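Local atomic coordinates of uncharacterized protein (Desulfovibrio piger ATCC 29098, PDB entry 4Z48), a protein that is of unknown function but, as a LolA-like protein, may bind lipid or lipoprotein in the cell envelope. Residues A32-N37 with M115-S120; T44-T49 with V66-A71; K77-S82 with F239-L244. One frame throughout, in Å; residues are numbered along the deposited sequence.

Contact 1. Residues A32-N37 with M115-S120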
# COMPACT_ATOMS: atom_id res chain seq x y z
N ALA A 32 -12.49 1.49 -6.01
CA ALA A 32 -11.73 2.75 -5.92
C ALA A 32 -11.74 3.50 -7.22
O ALA A 32 -11.90 2.89 -8.29
CB ALA A 32 -10.28 2.48 -5.51
N VAL A 33 -11.58 4.83 -7.13
CA VAL A 33 -11.37 5.73 -8.26
C VAL A 33 -10.06 6.47 -7.94
O VAL A 33 -9.90 6.99 -6.83
CB VAL A 33 -12.55 6.70 -8.54
CG1 VAL A 33 -12.14 7.76 -9.57
CG2 VAL A 33 -13.75 5.93 -9.08
N MSE A 34 -9.15 6.52 -8.91
CA MSE A 34 -7.86 7.18 -8.81
C MSE A 34 -7.81 8.29 -9.84
O MSE A 34 -8.20 8.09 -10.99
CB MSE A 34 -6.75 6.12 -9.00
CG MSE A 34 -5.42 6.63 -9.46
SE MSE A 34 -4.35 5.04 -9.95
CE MSE A 34 -3.89 4.48 -8.31
N SER A 35 -7.37 9.47 -9.42
CA SER A 35 -7.21 10.62 -10.29
C SER A 35 -5.73 11.09 -10.19
O SER A 35 -5.25 11.43 -9.12
CB SER A 35 -8.21 11.71 -9.91
OG SER A 35 -8.00 12.89 -10.66
N ILE A 36 -5.02 11.04 -11.32
CA ILE A 36 -3.62 11.41 -11.44
C ILE A 36 -3.50 12.76 -12.12
O ILE A 36 -3.92 12.90 -13.30
CB ILE A 36 -2.86 10.31 -12.24
CG1 ILE A 36 -3.17 8.89 -11.70
CG2 ILE A 36 -1.35 10.58 -12.19
CD1 ILE A 36 -2.91 7.75 -12.67
N ASN A 37 -2.89 13.74 -11.43
CA ASN A 37 -2.73 15.09 -11.99
C ASN A 37 -1.28 15.42 -12.29
O ASN A 37 -0.46 15.44 -11.39
CB ASN A 37 -3.34 16.14 -11.05
CG ASN A 37 -3.53 17.52 -11.65
OD1 ASN A 37 -2.58 18.19 -12.08
ND2 ASN A 37 -4.76 18.01 -11.59
N MSE A 115 0.53 2.14 -12.99
CA MSE A 115 -0.57 2.67 -13.84
C MSE A 115 -0.48 4.18 -14.06
O MSE A 115 -1.51 4.88 -14.09
CB MSE A 115 -1.92 2.29 -13.23
CG MSE A 115 -2.11 0.79 -13.10
SE MSE A 115 -2.24 0.01 -14.84
CE MSE A 115 -4.08 0.72 -15.26
N ARG A 116 0.78 4.66 -14.25
CA ARG A 116 1.19 6.04 -14.49
C ARG A 116 0.85 6.95 -13.30
O ARG A 116 0.93 8.18 -13.43
CB ARG A 116 0.59 6.60 -15.79
CG ARG A 116 1.00 5.73 -16.99
CD ARG A 116 0.26 6.08 -18.25
NE ARG A 116 0.57 7.42 -18.72
CZ ARG A 116 0.07 7.93 -19.84
NH1 ARG A 116 -0.76 7.21 -20.59
NH2 ARG A 116 0.40 9.15 -20.23
N SER A 117 0.49 6.36 -12.13
CA SER A 117 0.18 7.10 -10.91
C SER A 117 1.45 7.45 -10.12
O SER A 117 2.57 7.09 -10.51
CB SER A 117 -0.79 6.33 -10.01
OG SER A 117 -0.12 5.30 -9.29
N ASP A 118 1.24 8.14 -8.98
CA ASP A 118 2.32 8.52 -8.06
C ASP A 118 2.65 7.38 -7.11
O ASP A 118 3.62 7.48 -6.37
CB ASP A 118 1.97 9.81 -7.35
CG ASP A 118 2.01 10.94 -8.37
OD1 ASP A 118 3.10 11.35 -8.72
OD2 ASP A 118 0.94 11.28 -8.94
N LEU A 119 1.94 6.26 -7.24
CA LEU A 119 2.26 5.03 -6.50
C LEU A 119 3.23 4.19 -7.35
O LEU A 119 3.07 4.16 -8.57
CB LEU A 119 0.97 4.22 -6.27
CG LEU A 119 -0.00 4.61 -5.18
CD1 LEU A 119 -0.72 5.92 -5.49
CD2 LEU A 119 -1.09 3.57 -5.08
N SER A 120 4.20 3.49 -6.72
CA SER A 120 5.08 2.55 -7.39
C SER A 120 4.48 1.17 -7.27
O SER A 120 3.61 0.98 -6.43
CB SER A 120 6.46 2.58 -6.76
OG SER A 120 7.13 3.81 -6.99

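Contact 2. Residues T44-T49 with V66-A71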
# COMPACT_ATOMS: atom_id res chain seq x y z
N THR A 44 -7.35 9.04 -15.21
CA THR A 44 -8.24 8.46 -14.21
C THR A 44 -8.28 6.97 -14.39
O THR A 44 -8.01 6.47 -15.48
CB THR A 44 -9.68 9.12 -14.24
OG1 THR A 44 -10.51 8.54 -15.24
CG2 THR A 44 -9.65 10.61 -14.40
N ARG A 45 -8.50 6.26 -13.31
CA ARG A 45 -8.63 4.82 -13.27
C ARG A 45 -9.69 4.44 -12.27
O ARG A 45 -9.79 5.08 -11.23
CB ARG A 45 -7.32 4.13 -12.87
CG ARG A 45 -6.27 4.04 -13.97
CD ARG A 45 -5.34 5.25 -13.98
NE ARG A 45 -4.26 5.05 -14.94
CZ ARG A 45 -4.34 5.34 -16.23
NH1 ARG A 45 -5.45 5.87 -16.74
NH2 ARG A 45 -3.30 5.12 -17.03
N SER A 46 -10.49 3.42 -12.59
CA SER A 46 -11.49 2.82 -11.69
C SER A 46 -11.07 1.39 -11.51
O SER A 46 -10.76 0.75 -12.52
CB SER A 46 -12.90 2.90 -12.27
OG SER A 46 -13.46 4.19 -12.17
N PHE A 47 -11.07 0.88 -10.29
CA PHE A 47 -10.69 -0.52 -10.06
C PHE A 47 -11.39 -1.15 -8.86
O PHE A 47 -11.94 -0.47 -8.01
CB PHE A 47 -9.17 -0.68 -9.93
CG PHE A 47 -8.47 0.12 -8.85
CD1 PHE A 47 -8.05 1.43 -9.10
CD2 PHE A 47 -8.20 -0.44 -7.61
CE1 PHE A 47 -7.40 2.17 -8.12
CE2 PHE A 47 -7.50 0.29 -6.64
CZ PHE A 47 -7.07 1.58 -6.91
N LYS A 48 -11.42 -2.48 -8.83
CA LYS A 48 -11.90 -3.27 -7.70
C LYS A 48 -10.70 -4.04 -7.15
O LYS A 48 -9.84 -4.48 -7.92
CB LYS A 48 -13.05 -4.22 -8.08
CG LYS A 48 -14.37 -3.53 -8.42
CD LYS A 48 -15.34 -4.50 -9.08
CE LYS A 48 -16.69 -3.85 -9.28
NZ LYS A 48 -16.70 -2.89 -10.42
N THR A 49 -10.60 -4.15 -5.82
CA THR A 49 -9.54 -4.88 -5.16
C THR A 49 -10.14 -6.04 -4.36
O THR A 49 -11.00 -5.83 -3.53
CB THR A 49 -8.64 -3.96 -4.26
OG1 THR A 49 -8.10 -2.89 -5.05
CG2 THR A 49 -7.47 -4.72 -3.63
N VAL A 66 -8.48 -5.41 -10.25
CA VAL A 66 -9.10 -5.48 -11.57
C VAL A 66 -9.56 -4.08 -12.01
O VAL A 66 -10.46 -3.51 -11.36
CB VAL A 66 -10.29 -6.48 -11.62
CG1 VAL A 66 -10.81 -6.61 -13.05
CG2 VAL A 66 -9.90 -7.85 -11.08
N PHE A 67 -8.98 -3.53 -13.09
CA PHE A 67 -9.37 -2.22 -13.64
C PHE A 67 -10.57 -2.37 -14.57
O PHE A 67 -10.61 -3.28 -15.43
CB PHE A 67 -8.19 -1.56 -14.41
CG PHE A 67 -7.14 -1.09 -13.44
CD1 PHE A 67 -6.15 -1.96 -12.98
CD2 PHE A 67 -7.17 0.20 -12.94
CE1 PHE A 67 -5.23 -1.55 -12.01
CE2 PHE A 67 -6.21 0.63 -12.00
CZ PHE A 67 -5.27 -0.26 -11.53
N ASP A 68 -11.50 -1.44 -14.49
CA ASP A 68 -12.65 -1.56 -15.38
C ASP A 68 -12.81 -0.36 -16.30
O ASP A 68 -13.44 -0.49 -17.33
CB ASP A 68 -13.94 -1.78 -14.57
CG ASP A 68 -14.09 -0.81 -13.41
OD1 ASP A 68 -14.03 0.40 -13.65
OD2 ASP A 68 -14.32 -1.28 -12.27
N ARG A 69 -12.32 0.83 -15.88
CA ARG A 69 -12.47 2.09 -16.63
C ARG A 69 -11.22 2.97 -16.48
O ARG A 69 -10.55 2.88 -15.45
CB ARG A 69 -13.73 2.88 -16.16
CG ARG A 69 -15.09 2.18 -16.27
CD ARG A 69 -15.68 2.16 -17.67
NE ARG A 69 -16.02 3.51 -18.11
CZ ARG A 69 -16.01 3.92 -19.37
NH1 ARG A 69 -15.71 3.07 -20.35
NH2 ARG A 69 -16.33 5.17 -19.67
N PRO A 70 -10.93 3.86 -17.46
CA PRO A 70 -11.59 4.01 -18.77
C PRO A 70 -11.29 2.80 -19.67
O PRO A 70 -10.57 1.87 -19.28
CB PRO A 70 -11.01 5.31 -19.34
CG PRO A 70 -9.64 5.42 -18.71
CD PRO A 70 -9.74 4.73 -17.35
N ALA A 71 -11.91 2.82 -20.86
CA ALA A 71 -11.81 1.77 -21.88
C ALA A 71 -10.38 1.29 -22.12
O ALA A 71 -10.18 0.10 -22.24
CB ALA A 71 -12.41 2.26 -23.18

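Contact 3. Residues K77-S82 with F239-L244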
# COMPACT_ATOMS: atom_id res chain seq x y z
N LYS A 77 -5.28 -6.42 -14.96
CA LYS A 77 -5.34 -7.13 -13.70
C LYS A 77 -3.94 -7.29 -13.10
O LYS A 77 -3.00 -7.64 -13.81
CB LYS A 77 -5.98 -8.51 -13.86
CG LYS A 77 -7.46 -8.52 -14.26
CD LYS A 77 -7.85 -9.94 -14.60
CE LYS A 77 -9.34 -10.13 -14.69
NZ LYS A 77 -9.71 -11.57 -14.69
N TYR A 78 -3.83 -7.03 -11.81
CA TYR A 78 -2.61 -7.25 -11.01
C TYR A 78 -2.87 -8.34 -10.01
O TYR A 78 -3.84 -8.26 -9.27
CB TYR A 78 -2.14 -6.00 -10.29
CG TYR A 78 -1.53 -4.97 -11.19
CD1 TYR A 78 -2.32 -4.14 -11.98
CD2 TYR A 78 -0.14 -4.79 -11.23
CE1 TYR A 78 -1.75 -3.17 -12.80
CE2 TYR A 78 0.43 -3.82 -12.05
CZ TYR A 78 -0.38 -2.99 -12.80
OH TYR A 78 0.19 -2.03 -13.60
N LEU A 79 -2.00 -9.37 -9.98
CA LEU A 79 -2.07 -10.45 -9.01
C LEU A 79 -0.86 -10.30 -8.06
O LEU A 79 0.27 -10.21 -8.53
CB LEU A 79 -2.08 -11.84 -9.69
CG LEU A 79 -2.14 -13.08 -8.77
CD1 LEU A 79 -3.32 -13.04 -7.82
CD2 LEU A 79 -2.21 -14.35 -9.59
N VAL A 80 -1.10 -10.17 -6.75
CA VAL A 80 -0.00 -9.98 -5.81
C VAL A 80 -0.05 -11.08 -4.76
O VAL A 80 -1.10 -11.32 -4.18
CB VAL A 80 -0.01 -8.58 -5.12
CG1 VAL A 80 1.24 -8.38 -4.25
CG2 VAL A 80 -0.21 -7.43 -6.11
N TRP A 81 1.08 -11.78 -4.58
CA TRP A 81 1.30 -12.79 -3.54
C TRP A 81 2.36 -12.22 -2.61
O TRP A 81 3.56 -12.22 -2.93
CB TRP A 81 1.73 -14.13 -4.14
CG TRP A 81 0.70 -14.85 -4.96
CD1 TRP A 81 -0.58 -14.46 -5.21
CD2 TRP A 81 0.91 -16.07 -5.69
NE1 TRP A 81 -1.20 -15.38 -6.03
CE2 TRP A 81 -0.31 -16.38 -6.34
CE3 TRP A 81 2.00 -16.96 -5.82
CZ2 TRP A 81 -0.47 -17.52 -7.12
CZ3 TRP A 81 1.84 -18.09 -6.60
CH2 TRP A 81 0.62 -18.36 -7.24
N SER A 82 1.89 -11.61 -1.52
CA SER A 82 2.71 -10.90 -0.55
C SER A 82 2.93 -11.81 0.66
O SER A 82 1.97 -12.32 1.24
CB SER A 82 2.05 -9.57 -0.18
OG SER A 82 2.89 -8.71 0.57
N PHE A 239 -7.34 -15.56 -6.58
CA PHE A 239 -5.92 -15.39 -6.31
C PHE A 239 -5.03 -16.43 -7.00
O PHE A 239 -3.82 -16.48 -6.73
CB PHE A 239 -5.68 -15.35 -4.78
CG PHE A 239 -6.73 -14.50 -4.10
CD1 PHE A 239 -6.67 -13.11 -4.17
CD2 PHE A 239 -7.82 -15.08 -3.46
CE1 PHE A 239 -7.66 -12.32 -3.58
CE2 PHE A 239 -8.83 -14.29 -2.91
CZ PHE A 239 -8.74 -12.91 -2.96
N GLU A 240 -5.60 -17.21 -7.92
CA GLU A 240 -4.82 -18.19 -8.68
C GLU A 240 -4.28 -17.52 -9.92
O GLU A 240 -4.94 -16.63 -10.49
CB GLU A 240 -5.65 -19.41 -9.04
CG GLU A 240 -5.79 -20.41 -7.90
CD GLU A 240 -6.94 -21.39 -8.04
OE1 GLU A 240 -7.32 -21.72 -9.19
OE2 GLU A 240 -7.46 -21.83 -7.00
N HIS A 241 -3.09 -17.96 -10.38
CA HIS A 241 -2.44 -17.42 -11.57
C HIS A 241 -3.39 -17.45 -12.78
O HIS A 241 -3.32 -16.53 -13.61
CB HIS A 241 -1.12 -18.15 -11.87
CG HIS A 241 -0.18 -17.32 -12.68
ND1 HIS A 241 0.05 -17.60 -14.01
CD2 HIS A 241 0.52 -16.22 -12.33
CE1 HIS A 241 0.89 -16.67 -14.44
NE2 HIS A 241 1.20 -15.81 -13.47
N SER A 242 -4.36 -18.41 -12.80
CA SER A 242 -5.43 -18.60 -13.80
C SER A 242 -6.44 -17.44 -13.83
O SER A 242 -7.06 -17.24 -14.87
CB SER A 242 -6.17 -19.91 -13.56
OG SER A 242 -6.85 -19.94 -12.31
N ALA A 243 -6.63 -16.70 -12.72
CA ALA A 243 -7.54 -15.55 -12.67
C ALA A 243 -7.05 -14.40 -13.59
O ALA A 243 -7.84 -13.53 -13.96
CB ALA A 243 -7.70 -15.06 -11.24
N LEU A 244 -5.74 -14.43 -13.97
CA LEU A 244 -5.14 -13.41 -14.84
C LEU A 244 -5.61 -13.57 -16.29
O LEU A 244 -6.44 -12.78 -16.71
CB LEU A 244 -3.61 -13.39 -14.72
CG LEU A 244 -3.08 -12.85 -13.38
CD1 LEU A 244 -1.61 -13.13 -13.22
CD2 LEU A 244 -3.32 -11.36 -13.25

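Contact 1. Residues A32-N37 with M115-S120
The tight part of this contact lies where Ile36 and selenomethionine Met34, on the same face of strand 27-38 with one residue between them, press on the backbone and CB of Ser117. Ile36 sets both branches on the loop backbone: CD1 comes within 3.5 Å of Met115 O, while CG2, anti to the backbone N, comes equally close to Arg116 O. CD1 also rests on Ser117 CA at 3.6 Å. The Met34 chain runs out extended and bends at chi3 (-77°), so that SE lies 3.8 Å from Ser117 CB and CE 4.0 Å from Ser117 OG; Leu119 CD2 is a looser neighbour of CE. No hydrogen bond crosses between the segments. Ser117 OG accepts from Leu119 N (3.1 Å) in an ST turn and also bonds with Phe114 O; Met115 O accepts from Arg45 NE. Asp118 brings OD2 to the flank of Ile36 CG2, but its carboxylate is held by Arg214, Ser219 and Thr221. The loose side belongs to Arg116, whose chain leads away from the strand into solvent. Segment 115-120, part of the long connection between strands 101-104 and 133-143, thus packs by van der Waals contact on the Met34 and Ile36 face, consistent with the LolA-like fold.

Contact 2. Residues T44-T49 with V66-A71
A beta hairpin of strands 41-54 and 60-69 supplies this contact, with a classic-type shift of register, a beta bulge, on the second strand. Lys48 and Val66 form a hydrogen-bonded pair joined by two bonds of 2.9 Å, Lys48 N to Val66 O and Val66 N to Lys48 O. Past the non-hydrogen-bonded pair Phe47 and Phe67, Ser46 O receives Asp68 N, and Ser46 N gives to Arg69 O at 2.9 Å (159°), so Asp68 is the extra residue. On one face Phe47 and Phe67 point the same way, their rings oblique at 46°. Phe47 CB sits over the Phe67 face, 3.9 Å from the ring centroid, as a CH-pi contact, while Arg45 CB meets the edge of that ring at CE2 (3.8 Å). Asp68 has CG in the crowded position (chi1 48°), which turns its carboxylate back over strand 41-54: OD1 reaches Ser46 CB at 3.1 Å, and OD2 makes a weak salt bridge with Lys48 NZ (3.4 Å). The strand ends at Arg69, and a cis peptide leads into Pro70. The chemistry is divided: an aromatic face turned to the interior, and a largely polar one (Ser46, Lys48, Arg69, with Val66) where a long, weak ion pair accompanies the backbone bonds.

Contact 3. Residues K77-S82 with F239-L244
Two side-chain donors of strand 77-82 bind carbonyls of the C-terminal segment 239-244, one near each end of the contact. Lys77, its chain extended beyond CG, carries NZ to Ala243 O at 2.8 Å, nearly along the C=O axis (177°). Trp81 gives its indole N-H to Phe239 O: NE1 to O is 2.9 Å, with a bent N-H...O angle of 142°. The carbonyl oxygen lies at the edge of the indole, near its plane, and the donor in turn lies in the carbonyl plane, so the bond stays close to both planes but is bent at the hydrogen. With chi2 at -2°, NE1 faces Phe239 O.

The apolar part centres on Leu79, whose CG is anti to the backbone N. Its two methyls part: CD1 lies against Phe239 O at 3.6 Å, and CD2 against His241 CA at 3.7 Å. Leu244 comes alongside from the other end of the segment, setting CD1 on Leu79 CB at 3.8 Å, while its CD2 reaches Lys77 O at the same distance. Leu79 thus packs between Phe239 and Leu244, against the turn that joins them.

Backbone bonds shape that turn. Ala243 N gives to Glu240 O (2.8 Å), and Leu244 N to His241 O, and the carbonyl of Ala243 faces Lys77. Glu240 leads away from the strand.

Strand 77-82 runs between strands 60-69 and 91-96, and the C-terminal segment crosses the face that carries Lys77, Leu79 and Trp81. Trp93 of strand 91-96 meets His241 and Trp81 edge-to-face and touches Leu244; on the other flank Tyr62 of strand 60-69 stacks on Trp81, and Phe239 reaches back to Tyr50 and Lys52 of strand 41-54.

How the contacts relate
The three contacts follow one stretch of antiparallel sheet, whose neighbouring strands run 27-38, 41-54, 60-69, 77-82. Centres of contacts 1 and 2 lie about 11 Å apart, those of 2 and 3 about 16 Å, and those of 1 and 3 about 20 Å. Contact 2 is nested inside the chain loop closed by contact 1 and precedes contact 3, whose segments alternate with those of contact 1. Backbone pairing joins 32-37 to 44-49, and Met115 packs on both Phe67 and Tyr78. The 115-120 loop and the C-terminal segment thus tie distant sequence to these early strands from opposite sides, Met115 on the Tyr78 side and 239-244 on the Leu79 side, consistent with a LolA-like fold.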